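Local coordinates for CrmK (Actinoalloteichus sp. WH1-2216-6, PDB 5I1V), which is a flavoenzyme oxidase with covalently bound FAD that takes part in recycling shunt products during caerulomycin biosynthesis, at residues P31-R35 against E49-K55; M84-G88 against Q106-L111; Y112-T118 against E213-P219; I336-R340 against M405-P411. One frame throughout, in Å; residues are numbered along the deposited sequence.

Contact 1 of 4, residues P31-R35 against E49-K55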
loop_
_atom_site.group_PDB
_atom_site.type_symbol
_atom_site.label_atom_id
_atom_site.label_comp_id
_atom_site.label_asym_id
_atom_site.label_seq_id
_atom_site.Cartn_x
_atom_site.Cartn_y
_atom_site.Cartn_z
ATOM N N PRO A 31 0.002 15.014 -22.293
ATOM C CA PRO A 31 -0.391 14.550 -23.627
ATOM C C PRO A 31 -1.692 15.184 -24.142
ATOM O O PRO A 31 -2.490 15.764 -23.392
ATOM C CB PRO A 31 -0.573 13.042 -23.389
ATOM C CG PRO A 31 -1.159 13.026 -22.033
ATOM C CD PRO A 31 -0.281 13.990 -21.288
ATOM N N GLU A 32 -1.916 15.042 -25.439
ATOM C CA GLU A 32 -3.203 15.260 -26.050
ATOM C C GLU A 32 -4.300 14.500 -25.315
ATOM O O GLU A 32 -5.401 15.012 -25.077
ATOM C CB GLU A 32 -3.154 14.719 -27.480
ATOM C CG GLU A 32 -3.936 15.515 -28.477
ATOM C CD GLU A 32 -4.008 14.805 -29.825
ATOM O OE1 GLU A 32 -5.149 14.654 -30.306
ATOM O OE2 GLU A 32 -2.946 14.380 -30.360
ATOM N N TYR A 33 -4.008 13.231 -25.010
ATOM C CA TYR A 33 -4.902 12.437 -24.248
ATOM C C TYR A 33 -4.167 11.278 -23.612
ATOM O O TYR A 33 -3.092 10.868 -24.068
ATOM C CB TYR A 33 -6.094 11.950 -25.119
ATOM C CG TYR A 33 -5.755 11.168 -26.340
ATOM C CD1 TYR A 33 -5.637 9.802 -26.306
ATOM C CD2 TYR A 33 -5.548 11.806 -27.534
ATOM C CE1 TYR A 33 -5.358 9.077 -27.453
ATOM C CE2 TYR A 33 -5.218 11.116 -28.665
ATOM C CZ TYR A 33 -5.133 9.740 -28.627
ATOM O OH TYR A 33 -4.792 9.053 -29.773
ATOM N N PHE A 34 -4.740 10.754 -22.546
ATOM C CA PHE A 34 -4.410 9.422 -22.032
ATOM C C PHE A 34 -5.418 8.426 -22.621
ATOM O O PHE A 34 -6.653 8.713 -22.774
ATOM C CB PHE A 34 -4.510 9.386 -20.507
ATOM C CG PHE A 34 -3.559 10.316 -19.824
ATOM C CD1 PHE A 34 -3.927 11.615 -19.553
ATOM C CD2 PHE A 34 -2.307 9.879 -19.436
ATOM C CE1 PHE A 34 -3.066 12.467 -18.876
ATOM C CE2 PHE A 34 -1.450 10.726 -18.773
ATOM C CZ PHE A 34 -1.826 12.020 -18.524
ATOM N N ARG A 35 -4.944 7.221 -22.919
ATOM C CA ARG A 35 -5.851 6.179 -23.367
ATOM C C ARG A 35 -5.712 5.036 -22.341
ATOM O O ARG A 35 -4.599 4.662 -22.036
ATOM C CB ARG A 35 -5.445 5.744 -24.787
ATOM C CG ARG A 35 -6.242 4.557 -25.344
ATOM C CD ARG A 35 -7.683 4.843 -25.590
ATOM N NE ARG A 35 -7.880 5.954 -26.530
ATOM C CZ ARG A 35 -7.714 5.868 -27.841
ATOM N NH1 ARG A 35 -7.355 4.724 -28.419
ATOM N NH2 ARG A 35 -7.927 6.924 -28.583
ATOM N N GLU A 49 -3.509 4.166 -34.143
ATOM C CA GLU A 49 -3.888 5.585 -34.264
ATOM C C GLU A 49 -2.674 6.513 -34.206
ATOM O O GLU A 49 -2.532 7.418 -35.066
ATOM C CB GLU A 49 -4.895 5.966 -33.179
ATOM C CG GLU A 49 -6.264 5.313 -33.387
ATOM C CD GLU A 49 -7.185 5.387 -32.147
ATOM O OE1 GLU A 49 -6.753 5.816 -31.048
ATOM O OE2 GLU A 49 -8.355 4.992 -32.273
ATOM N N ALA A 50 -1.816 6.301 -33.206
ATOM C CA ALA A 50 -0.672 7.145 -32.989
ATOM C C ALA A 50 0.312 6.986 -34.136
ATOM O O ALA A 50 0.794 7.979 -34.703
ATOM C CB ALA A 50 -0.023 6.862 -31.644
ATOM N N VAL A 51 0.529 5.764 -34.573
ATOM C CA VAL A 51 1.432 5.519 -35.667
ATOM C C VAL A 51 0.924 6.178 -36.968
ATOM O O VAL A 51 1.712 6.733 -37.744
ATOM C CB VAL A 51 1.659 4.010 -35.928
ATOM C CG1 VAL A 51 2.377 3.804 -37.270
ATOM C CG2 VAL A 51 2.516 3.432 -34.818
ATOM N N ALA A 52 -0.360 6.105 -37.214
ATOM C CA ALA A 52 -0.889 6.607 -38.466
ATOM C C ALA A 52 -0.578 8.105 -38.624
ATOM O O ALA A 52 -0.172 8.553 -39.694
ATOM C CB ALA A 52 -2.382 6.370 -38.563
ATOM N N ALA A 53 -0.782 8.854 -37.561
ATOM C CA ALA A 53 -0.695 10.297 -37.623
ATOM C C ALA A 53 0.647 10.794 -37.117
ATOM O O ALA A 53 0.806 11.978 -36.930
ATOM C CB ALA A 53 -1.811 10.923 -36.799
ATOM N N GLY A 54 1.605 9.892 -36.889
ATOM C CA GLY A 54 2.933 10.282 -36.478
ATOM C C GLY A 54 3.060 10.815 -35.055
ATOM O O GLY A 54 4.043 11.469 -34.750
ATOM N N LYS A 55 2.070 10.562 -34.200
ATOM C CA LYS A 55 2.094 11.004 -32.775
ATOM C C LYS A 55 3.080 10.258 -31.942
ATOM O O LYS A 55 3.270 9.040 -32.086
ATOM C CB LYS A 55 0.717 10.799 -32.129
ATOM C CG LYS A 55 -0.369 11.494 -32.897
ATOM C CD LYS A 55 -1.711 11.526 -32.197
ATOM C CE LYS A 55 -2.539 12.604 -32.894
ATOM N NZ LYS A 55 -3.927 12.612 -32.412
HETATM O O HOH W 1 -4.274 6.441 -29.652
#

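Contact 2 of 4, residues M84-G88 against Q106-L111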
loop_
_atom_site.group_PDB
_atom_site.type_symbol
_atom_site.label_atom_id
_atom_site.label_comp_id
_atom_site.label_asym_id
_atom_site.label_seq_id
_atom_site.Cartn_x
_atom_site.Cartn_y
_atom_site.Cartn_z
ATOM N N MET A 84 -5.421 -3.105 -16.917
ATOM C CA MET A 84 -5.117 -4.470 -17.335
ATOM C C MET A 84 -4.174 -5.059 -16.276
ATOM O O MET A 84 -2.963 -5.001 -16.413
ATOM C CB MET A 84 -4.432 -4.464 -18.728
ATOM C CG MET A 84 -5.338 -3.974 -19.853
ATOM S SD MET A 84 -4.585 -3.866 -21.484
ATOM C CE MET A 84 -3.998 -5.524 -21.797
ATOM N N SER A 85 -4.751 -5.582 -15.203
ATOM C CA SER A 85 -3.959 -6.056 -14.071
ATOM C C SER A 85 -4.295 -7.501 -13.694
ATOM O O SER A 85 -4.011 -7.948 -12.590
ATOM C CB SER A 85 -4.176 -5.126 -12.890
ATOM O OG SER A 85 -5.575 -5.190 -12.573
ATOM N N HIS A 86 -4.903 -8.264 -14.615
ATOM C CA HIS A 86 -5.142 -9.643 -14.325
ATOM C C HIS A 86 -3.872 -10.432 -13.984
ATOM O O HIS A 86 -2.860 -10.310 -14.682
ATOM C CB HIS A 86 -5.862 -10.301 -15.502
ATOM C CG HIS A 86 -6.059 -11.761 -15.313
ATOM N ND1 HIS A 86 -7.031 -12.266 -14.475
ATOM C CD2 HIS A 86 -5.393 -12.826 -15.811
ATOM C CE1 HIS A 86 -6.972 -13.587 -14.489
ATOM N NE2 HIS A 86 -5.994 -13.951 -15.299
ATOM N N VAL A 87 -3.955 -11.276 -12.944
ATOM C CA VAL A 87 -2.911 -12.269 -12.564
ATOM C C VAL A 87 -3.623 -13.626 -12.378
ATOM O O VAL A 87 -4.624 -13.699 -11.687
ATOM C CB VAL A 87 -2.215 -11.881 -11.244
ATOM C CG1 VAL A 87 -1.238 -12.951 -10.778
ATOM C CG2 VAL A 87 -1.473 -10.571 -11.418
ATOM N N GLY A 88 -3.171 -14.656 -13.069
ATOM C CA GLY A 88 -3.872 -15.946 -13.067
ATOM C C GLY A 88 -2.991 -17.018 -13.683
ATOM O O GLY A 88 -2.100 -16.709 -14.450
ATOM N N GLN A 106 0.611 -6.844 -5.509
ATOM C CA GLN A 106 -0.594 -7.522 -5.856
ATOM C C GLN A 106 -0.294 -8.903 -6.386
ATOM O O GLN A 106 -0.944 -9.877 -6.025
ATOM C CB GLN A 106 -1.288 -6.701 -6.949
ATOM C CG GLN A 106 -2.430 -7.372 -7.668
ATOM C CD GLN A 106 -2.763 -6.703 -9.004
ATOM O OE1 GLN A 106 -2.271 -5.590 -9.338
ATOM N NE2 GLN A 106 -3.612 -7.373 -9.777
ATOM N N ILE A 107 0.666 -8.964 -7.302
ATOM C CA ILE A 107 1.116 -10.195 -7.883
ATOM C C ILE A 107 1.555 -11.145 -6.740
ATOM O O ILE A 107 1.149 -12.330 -6.698
ATOM C CB ILE A 107 2.308 -9.944 -8.874
ATOM C CG1 ILE A 107 1.860 -9.210 -10.138
ATOM C CG2 ILE A 107 2.907 -11.245 -9.333
ATOM C CD1 ILE A 107 3.000 -8.630 -10.956
ATOM N N TYR A 108 2.351 -10.648 -5.796
ATOM C CA TYR A 108 2.860 -11.535 -4.772
ATOM C C TYR A 108 1.717 -12.107 -3.944
ATOM O O TYR A 108 1.730 -13.298 -3.597
ATOM C CB TYR A 108 3.817 -10.847 -3.830
ATOM C CG TYR A 108 5.139 -10.425 -4.419
ATOM C CD1 TYR A 108 5.678 -11.055 -5.533
ATOM C CD2 TYR A 108 5.875 -9.394 -3.819
ATOM C CE1 TYR A 108 6.901 -10.650 -6.052
ATOM C CE2 TYR A 108 7.106 -8.998 -4.327
ATOM C CZ TYR A 108 7.604 -9.632 -5.448
ATOM O OH TYR A 108 8.815 -9.255 -5.971
ATOM N N ARG A 109 0.743 -11.263 -3.619
ATOM C CA ARG A 109 -0.358 -11.674 -2.780
ATOM C C ARG A 109 -1.185 -12.713 -3.484
ATOM O O ARG A 109 -1.558 -13.687 -2.869
ATOM C CB ARG A 109 -1.260 -10.496 -2.406
ATOM C CG ARG A 109 -0.737 -9.696 -1.237
ATOM C CD ARG A 109 -1.885 -8.879 -0.677
ATOM N NE ARG A 109 -1.938 -7.631 -1.386
ATOM C CZ ARG A 109 -1.447 -6.486 -0.918
ATOM N NH1 ARG A 109 -0.886 -6.414 0.295
ATOM N NH2 ARG A 109 -1.531 -5.392 -1.670
ATOM N N VAL A 110 -1.456 -12.522 -4.770
ATOM C CA VAL A 110 -2.229 -13.500 -5.529
ATOM C C VAL A 110 -1.518 -14.860 -5.658
ATOM O O VAL A 110 -2.111 -15.923 -5.440
ATOM C CB VAL A 110 -2.575 -12.962 -6.928
ATOM C CG1 VAL A 110 -3.252 -14.037 -7.766
ATOM C CG2 VAL A 110 -3.517 -11.758 -6.793
ATOM N N LEU A 111 -0.271 -14.827 -6.097
ATOM C CA LEU A 111 0.531 -16.023 -6.289
ATOM C C LEU A 111 0.685 -16.795 -5.001
ATOM O O LEU A 111 0.497 -18.013 -4.989
ATOM C CB LEU A 111 1.915 -15.705 -6.831
ATOM C CG LEU A 111 1.935 -15.236 -8.271
ATOM C CD1 LEU A 111 3.377 -15.174 -8.797
ATOM C CD2 LEU A 111 1.052 -16.069 -9.180
#

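Contact 3 of 4, residues Y112-T118 against E213-P219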
loop_
_atom_site.group_PDB
_atom_site.type_symbol
_atom_site.label_atom_id
_atom_site.label_comp_id
_atom_site.label_asym_id
_atom_site.label_seq_id
_atom_site.Cartn_x
_atom_site.Cartn_y
_atom_site.Cartn_z
ATOM N N TYR A 112 0.962 -16.099 -3.914
ATOM C CA TYR A 112 1.265 -16.742 -2.703
ATOM C C TYR A 112 0.027 -17.305 -2.024
ATOM O O TYR A 112 0.009 -18.461 -1.678
ATOM C CB TYR A 112 2.047 -15.814 -1.734
ATOM C CG TYR A 112 2.526 -16.654 -0.587
ATOM C CD1 TYR A 112 3.563 -17.551 -0.749
ATOM C CD2 TYR A 112 1.837 -16.658 0.629
ATOM C CE1 TYR A 112 3.975 -18.375 0.296
ATOM C CE2 TYR A 112 2.235 -17.475 1.674
ATOM C CZ TYR A 112 3.298 -18.320 1.531
ATOM O OH TYR A 112 3.632 -19.118 2.618
ATOM N N LYS A 113 -1.026 -16.525 -1.859
ATOM C CA LYS A 113 -2.175 -17.032 -1.116
ATOM C C LYS A 113 -2.879 -18.142 -1.918
ATOM O O LYS A 113 -3.306 -19.142 -1.366
ATOM C CB LYS A 113 -3.136 -15.928 -0.741
ATOM C CG LYS A 113 -2.536 -14.915 0.231
ATOM C CD LYS A 113 -3.577 -13.961 0.760
ATOM C CE LYS A 113 -2.932 -12.799 1.472
ATOM N NZ LYS A 113 -3.981 -12.049 2.224
ATOM N N ASN A 114 -2.960 -17.985 -3.224
ATOM C CA ASN A 114 -3.699 -18.963 -4.017
ATOM C C ASN A 114 -2.946 -20.243 -4.387
ATOM O O ASN A 114 -3.571 -21.313 -4.577
ATOM C CB ASN A 114 -4.251 -18.317 -5.268
ATOM C CG ASN A 114 -5.328 -17.320 -4.945
ATOM O OD1 ASN A 114 -6.428 -17.691 -4.559
ATOM N ND2 ASN A 114 -5.015 -16.052 -5.078
ATOM N N TYR A 115 -1.640 -20.123 -4.529
ATOM C CA TYR A 115 -0.839 -21.248 -5.010
ATOM C C TYR A 115 0.359 -21.605 -4.182
ATOM O O TYR A 115 0.934 -22.699 -4.369
ATOM C CB TYR A 115 -0.408 -20.996 -6.447
ATOM C CG TYR A 115 -1.492 -20.479 -7.399
ATOM C CD1 TYR A 115 -2.390 -21.336 -7.995
ATOM C CD2 TYR A 115 -1.597 -19.121 -7.687
ATOM C CE1 TYR A 115 -3.366 -20.880 -8.894
ATOM C CE2 TYR A 115 -2.559 -18.642 -8.589
ATOM C CZ TYR A 115 -3.457 -19.531 -9.166
ATOM O OH TYR A 115 -4.404 -19.055 -10.066
ATOM N N GLY A 116 0.772 -20.688 -3.315
ATOM C CA GLY A 116 1.883 -20.931 -2.444
ATOM C C GLY A 116 3.236 -20.680 -3.090
ATOM O O GLY A 116 4.268 -21.111 -2.563
ATOM N N VAL A 117 3.242 -19.964 -4.208
ATOM C CA VAL A 117 4.472 -19.736 -4.985
ATOM C C VAL A 117 4.839 -18.224 -5.011
ATOM O O VAL A 117 4.061 -17.354 -4.606
ATOM C CB VAL A 117 4.319 -20.344 -6.431
ATOM C CG1 VAL A 117 3.799 -21.747 -6.391
ATOM C CG2 VAL A 117 3.366 -19.572 -7.323
ATOM N N THR A 118 6.030 -17.910 -5.502
ATOM C CA THR A 118 6.424 -16.583 -5.715
ATOM C C THR A 118 7.456 -16.521 -6.877
ATOM O O THR A 118 7.902 -17.548 -7.341
ATOM C CB THR A 118 7.001 -16.002 -4.430
ATOM O OG1 THR A 118 6.971 -14.575 -4.508
ATOM C CG2 THR A 118 8.387 -16.448 -4.197
ATOM N N GLU A 213 0.933 -25.082 -8.398
ATOM C CA GLU A 213 1.739 -25.159 -7.194
ATOM C C GLU A 213 3.201 -25.550 -7.454
ATOM O O GLU A 213 4.052 -25.401 -6.559
ATOM C CB GLU A 213 1.118 -26.148 -6.220
ATOM C CG GLU A 213 -0.155 -25.643 -5.586
ATOM C CD GLU A 213 -1.384 -25.767 -6.489
ATOM O OE1 GLU A 213 -1.382 -26.524 -7.485
ATOM O OE2 GLU A 213 -2.375 -25.087 -6.179
ATOM N N GLU A 214 3.463 -26.118 -8.621
ATOM C CA GLU A 214 4.815 -26.488 -9.019
ATOM C C GLU A 214 5.422 -25.589 -10.094
ATOM O O GLU A 214 6.602 -25.743 -10.418
ATOM C CB GLU A 214 4.820 -27.924 -9.528
ATOM C CG GLU A 214 4.901 -28.950 -8.413
ATOM C CD GLU A 214 3.564 -29.179 -7.768
ATOM O OE1 GLU A 214 2.603 -29.446 -8.523
ATOM O OE2 GLU A 214 3.480 -29.093 -6.515
ATOM N N ALA A 215 4.626 -24.680 -10.661
ATOM C CA ALA A 215 5.063 -23.932 -11.823
ATOM C C ALA A 215 5.999 -22.774 -11.469
ATOM O O ALA A 215 6.747 -22.315 -12.321
ATOM C CB ALA A 215 3.873 -23.461 -12.628
ATOM N N LEU A 216 6.039 -22.373 -10.208
ATOM C CA LEU A 216 7.004 -21.371 -9.715
ATOM C C LEU A 216 7.519 -21.807 -8.365
ATOM O O LEU A 216 6.879 -22.628 -7.699
ATOM C CB LEU A 216 6.336 -19.986 -9.600
ATOM C CG LEU A 216 6.189 -19.066 -10.834
ATOM C CD1 LEU A 216 5.389 -17.824 -10.548
ATOM C CD2 LEU A 216 7.506 -18.712 -11.500
ATOM N N PRO A 217 8.664 -21.265 -7.927
ATOM C CA PRO A 217 9.226 -21.726 -6.653
ATOM C C PRO A 217 8.399 -21.342 -5.435
ATOM O O PRO A 217 7.661 -20.353 -5.463
ATOM C CB PRO A 217 10.601 -21.054 -6.573
ATOM C CG PRO A 217 10.760 -20.203 -7.783
ATOM C CD PRO A 217 9.548 -20.352 -8.660
ATOM N N ARG A 218 8.497 -22.167 -4.383
ATOM C CA ARG A 218 7.870 -21.887 -3.110
ATOM C C ARG A 218 8.879 -21.132 -2.309
ATOM O O ARG A 218 9.966 -21.637 -2.136
ATOM C CB ARG A 218 7.565 -23.194 -2.370
ATOM C CG ARG A 218 6.371 -23.933 -2.911
ATOM C CD ARG A 218 6.044 -25.116 -2.016
ATOM N NE ARG A 218 5.709 -26.250 -2.864
ATOM C CZ ARG A 218 4.515 -26.456 -3.408
ATOM N NH1 ARG A 218 3.521 -25.599 -3.182
ATOM N NH2 ARG A 218 4.317 -27.521 -4.192
ATOM N N PRO A 219 8.537 -19.947 -1.784
ATOM C CA PRO A 219 9.582 -19.302 -0.952
ATOM C C PRO A 219 9.772 -20.051 0.375
ATOM O O PRO A 219 8.963 -20.927 0.703
ATOM C CB PRO A 219 9.003 -17.928 -0.707
ATOM C CG PRO A 219 7.502 -18.153 -0.677
ATOM C CD PRO A 219 7.245 -19.266 -1.665
HETATM O O HOH W 2 -3.242 -24.454 -3.531
#

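Contact 4 of 4, residues I336-R340 against M405-P411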
loop_
_atom_site.group_PDB
_atom_site.type_symbol
_atom_site.label_atom_id
_atom_site.label_comp_id
_atom_site.label_asym_id
_atom_site.label_seq_id
_atom_site.Cartn_x
_atom_site.Cartn_y
_atom_site.Cartn_z
ATOM N N ILE A 336 3.455 9.751 -2.098
ATOM C CA ILE A 336 2.550 10.588 -2.872
ATOM C C ILE A 336 2.951 12.044 -2.870
ATOM O O ILE A 336 3.153 12.624 -1.831
ATOM C CB ILE A 336 1.119 10.530 -2.316
ATOM C CG1 ILE A 336 0.634 9.076 -2.234
ATOM C CG2 ILE A 336 0.176 11.335 -3.216
ATOM C CD1 ILE A 336 0.410 8.447 -3.607
ATOM N N GLY A 337 3.014 12.620 -4.062
ATOM C CA GLY A 337 3.346 14.035 -4.242
ATOM C C GLY A 337 4.813 14.314 -4.004
ATOM O O GLY A 337 5.182 15.427 -3.574
ATOM N N VAL A 338 5.654 13.328 -4.290
ATOM C CA VAL A 338 7.082 13.415 -3.956
ATOM C C VAL A 338 7.968 13.588 -5.173
ATOM O O VAL A 338 7.798 12.890 -6.194
ATOM C CB VAL A 338 7.521 12.141 -3.204
ATOM C CG1 VAL A 338 9.002 12.181 -2.866
ATOM C CG2 VAL A 338 6.687 11.996 -1.949
ATOM N N ARG A 339 8.929 14.487 -5.056
ATOM C CA ARG A 339 9.919 14.737 -6.107
ATOM C C ARG A 339 11.162 13.906 -5.776
ATOM O O ARG A 339 11.519 13.767 -4.599
ATOM C CB ARG A 339 10.212 16.224 -6.203
ATOM C CG ARG A 339 8.996 17.090 -6.470
ATOM C CD ARG A 339 9.277 18.587 -6.361
ATOM N NE ARG A 339 9.938 19.141 -7.545
ATOM C CZ ARG A 339 9.311 19.504 -8.668
ATOM N NH1 ARG A 339 7.999 19.367 -8.801
ATOM N NH2 ARG A 339 10.008 19.962 -9.696
ATOM N N ARG A 340 11.802 13.329 -6.780
ATOM C CA ARG A 340 12.887 12.350 -6.545
ATOM C C ARG A 340 13.962 12.400 -7.564
ATOM O O ARG A 340 13.715 12.751 -8.725
ATOM C CB ARG A 340 12.378 10.894 -6.593
ATOM C CG ARG A 340 11.054 10.648 -5.925
ATOM C CD ARG A 340 10.548 9.231 -6.193
ATOM N NE ARG A 340 9.248 9.046 -5.535
ATOM C CZ ARG A 340 9.102 8.775 -4.242
ATOM N NH1 ARG A 340 7.884 8.670 -3.723
ATOM N NH2 ARG A 340 10.173 8.632 -3.458
ATOM N N MET A 405 19.395 7.886 -3.428
ATOM C CA MET A 405 18.116 8.549 -3.566
ATOM C C MET A 405 18.017 9.830 -2.708
ATOM O O MET A 405 18.635 9.922 -1.638
ATOM C CB MET A 405 16.987 7.533 -3.344
ATOM C CG MET A 405 16.062 7.672 -2.147
ATOM S SD MET A 405 14.306 8.036 -2.574
ATOM C CE MET A 405 13.981 7.114 -4.080
ATOM N N VAL A 406 17.303 10.822 -3.251
ATOM C CA VAL A 406 16.889 12.033 -2.535
ATOM C C VAL A 406 15.431 12.180 -2.894
ATOM O O VAL A 406 15.043 11.925 -4.068
ATOM C CB VAL A 406 17.644 13.325 -2.939
ATOM C CG1 VAL A 406 19.040 13.333 -2.388
ATOM C CG2 VAL A 406 17.751 13.476 -4.426
ATOM N N ALA A 407 14.617 12.417 -1.869
ATOM C CA ALA A 407 13.167 12.646 -2.014
ATOM C C ALA A 407 12.783 13.929 -1.286
ATOM O O ALA A 407 13.253 14.197 -0.180
ATOM C CB ALA A 407 12.394 11.492 -1.489
ATOM N N TRP A 408 11.970 14.754 -1.931
ATOM C CA TRP A 408 11.556 16.022 -1.334
ATOM C C TRP A 408 10.208 16.456 -1.915
ATOM O O TRP A 408 9.659 15.800 -2.829
ATOM C CB TRP A 408 12.651 17.078 -1.539
ATOM C CG TRP A 408 12.834 17.551 -2.939
ATOM C CD1 TRP A 408 12.353 18.702 -3.464
ATOM C CD2 TRP A 408 13.530 16.892 -3.999
ATOM N NE1 TRP A 408 12.719 18.826 -4.768
ATOM C CE2 TRP A 408 13.427 17.716 -5.137
ATOM C CE3 TRP A 408 14.225 15.679 -4.108
ATOM C CZ2 TRP A 408 14.035 17.400 -6.352
ATOM C CZ3 TRP A 408 14.803 15.352 -5.323
ATOM C CH2 TRP A 408 14.715 16.205 -6.422
ATOM N N THR A 409 9.656 17.546 -1.395
ATOM C CA THR A 409 8.338 17.957 -1.840
ATOM C C THR A 409 8.266 19.346 -2.427
ATOM O O THR A 409 7.411 19.603 -3.252
ATOM C CB THR A 409 7.300 17.847 -0.712
ATOM O OG1 THR A 409 7.739 18.608 0.415
ATOM C CG2 THR A 409 7.077 16.388 -0.291
ATOM N N ASP A 410 9.161 20.250 -2.026
ATOM C CA ASP A 410 9.091 21.652 -2.508
ATOM C C ASP A 410 9.899 21.852 -3.792
ATOM O O ASP A 410 11.099 21.610 -3.796
ATOM C CB ASP A 410 9.606 22.609 -1.417
ATOM C CG ASP A 410 9.396 24.079 -1.770
ATOM O OD1 ASP A 410 9.305 24.460 -2.972
ATOM O OD2 ASP A 410 9.334 24.870 -0.815
ATOM N N PRO A 411 9.260 22.296 -4.878
ATOM C CA PRO A 411 9.995 22.506 -6.143
ATOM C C PRO A 411 11.124 23.542 -6.061
ATOM O O PRO A 411 12.112 23.461 -6.815
ATOM C CB PRO A 411 8.917 23.004 -7.116
ATOM C CG PRO A 411 7.628 22.736 -6.475
ATOM C CD PRO A 411 7.836 22.657 -4.999
HETATM O O HOH W 3 5.927 17.897 -4.683
#

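Contact 1 of 4, residues P31-R35 against E49-K55
R35, on strand 33-36, and E49, near the end of helix 40-52, form one of two salt bridges; the other links residues just before the strand and shortly after the helix. The guanidinium meets the carboxylate end-on, yet both terminal nitrogens converge on a single oxygen: NH1 and NH2 of R35 each lie 2.9 Å from OE1 of E49. That oxygen sits close to the guanidinium plane, while the carboxylate plane is turned 87° from it, so this is not the flat two-oxygen pairing. R35, bent at chi2 and chi3, still carries its guanidinium forward to the helix, and NE is held by T8. The second bridge pairs E32 with K55, whose extended chain reaches across at about a right angle; NZ lies 2.9 Å from OE2 of E32, on the syn side, with a weak bond of 3.2 Å to OE1.

K55 owes its place to a Schellman motif that ends the helix, in which K55 N bonds to A50 O at 2.9 Å and G54, with positive phi, is the C' residue.

Between the ion pairs lies the Y33 ring, its edge facing NZ of K55, 4.2 Å from CE2 of Y33. Its hydroxyl reaches the glutamate through a water, which accepts from OH of Y33 at 2.7 Å and donates to OE1 of E49 at 2.9 Å, giving that oxygen a third donor.

Contact 2 of 4, residues M84-G88 against Q106-L111
V87 pushes its two methyl groups against one side of helix 104-115, and its side chain has the largest share of the contact. From CB the chain forks. CG1, anti to the backbone N (chi1 175°), runs toward the later turn of the segment, where it meets CG1 of V110 at 3.8 Å, the two valines lying antiparallel, side by side; the same V87 methyl lies 4.2 Å from CD2 of L111. CG2 reaches CG1 of I107 at 3.8 Å, roughly perpendicular to that side chain, with the amide nitrogen NE2 of Q106 beside it. An alanine at V87 would remove both branches and would probably leave a gap facing I107 and V110, with L111 losing its neighbour on the strand.

Q106 adds the polar element. Its extended chain reaches across to the loop before the strand, and NE2 donates to the backbone O of S85 at 2.9 Å, a weak bond because the N-H is bent to 130°. T103 N holds OE1, helping to fix the amide's rotation.

The contact lays the edge strand 87-90 of the five-stranded antiparallel sheet beside helix 104-115 in the FAD-binding domain. I107 also packs on V98 of the adjoining strand. Apart from one bent amide bond, these segments are joined by branched aliphatic groups, so their fit depends mainly on shape and exclusion of water.

Contact 3 of 4, residues Y112-T118 against E213-P219
T118 N donates to the carbonyl O of P217 at 2.9 Å, a fairly straight bond at 157° that approaches nearly along the C=O axis. The same oxygen lies 3.3 Å from CA of V117 in a CA-H...O contact. V117 then packs its CG2 against CB of L216 at 3.8 Å, while CG1 faces the carbonyl O of L216. Next along the chain, CG of P219 meets CE1 of Y112 at 3.7 Å, and CB of P219 touches CG2 of T118. With chi1 -170°, Y112 swings its ring back toward this proline.

The carboxylate of E213 forms a salt bridge to R4 of the second subunit; its OE2 also accepts from a water 2.9 Å away, which gives a weak bond to N114 O. N114 OD1 in turn bonds Y38 and S83 of that subunit. Here the end of helix 104-115, left through G116 with positive phi, meets the segment leading into strand 222-231, a junction between the FAD-binding domain and the eight-stranded sheet at the subunit interface.

Contact 4 of 4, residues I336-R340 against M405-P411
R339 and W408 face each other as a hydrogen-bonded antiparallel pair, with R339 N donating to W408 O at 2.7 Å and W408 N to R339 O at 2.9 Å. The CB of R339 lies over the indole, 3.9 Å from the centroid of the five-membered ring in a CH-pi contact. The R339 chain bends at chi3 (79°), and CB of P411 then covers one face of its guanidinium, 3.8 Å from CZ of R339. R340 and A407 follow as the non-hydrogen-bonded pair, and CG1 of V338 touches CB of A407 at 3.7 Å.

This is the joining of strands 339-347 and 400-408, neighbours in the large antiparallel sheet. A water links G337 O and T409 O just past the paired residues.

Further out, D414 holds both NH2 of R339 and NE1 of W408; a leucine at W408 would probably cost D414 its indole donor and R339 CB its aromatic face. D23 pairs with NE of R340, whose side chain lies about 6 Å from the bound FAD.

How the contacts relate
From the N terminus, contact 1 closes a short loop from strand 33-36 through helix 40-52, and contact 2 follows with another, running through strand 95-99 to helix 104-115. Contact 3 begins where contact 2 ends, on the same helix, but spans about 95 residues to bring in the approach to strand 222-231. Contact 4 closes a loop with 64 residues between its segments, on strands 339-347 and 400-408, neighbours in the eight-stranded sheet. All four are in series, without nesting or crossing. Contacts 2 and 3 touch, L111 packing against V117 and L216, whereas contacts 3 and 4 lie on opposite sides of the chain's centre, their centres 36 Å apart, and each also reaches the second subunit.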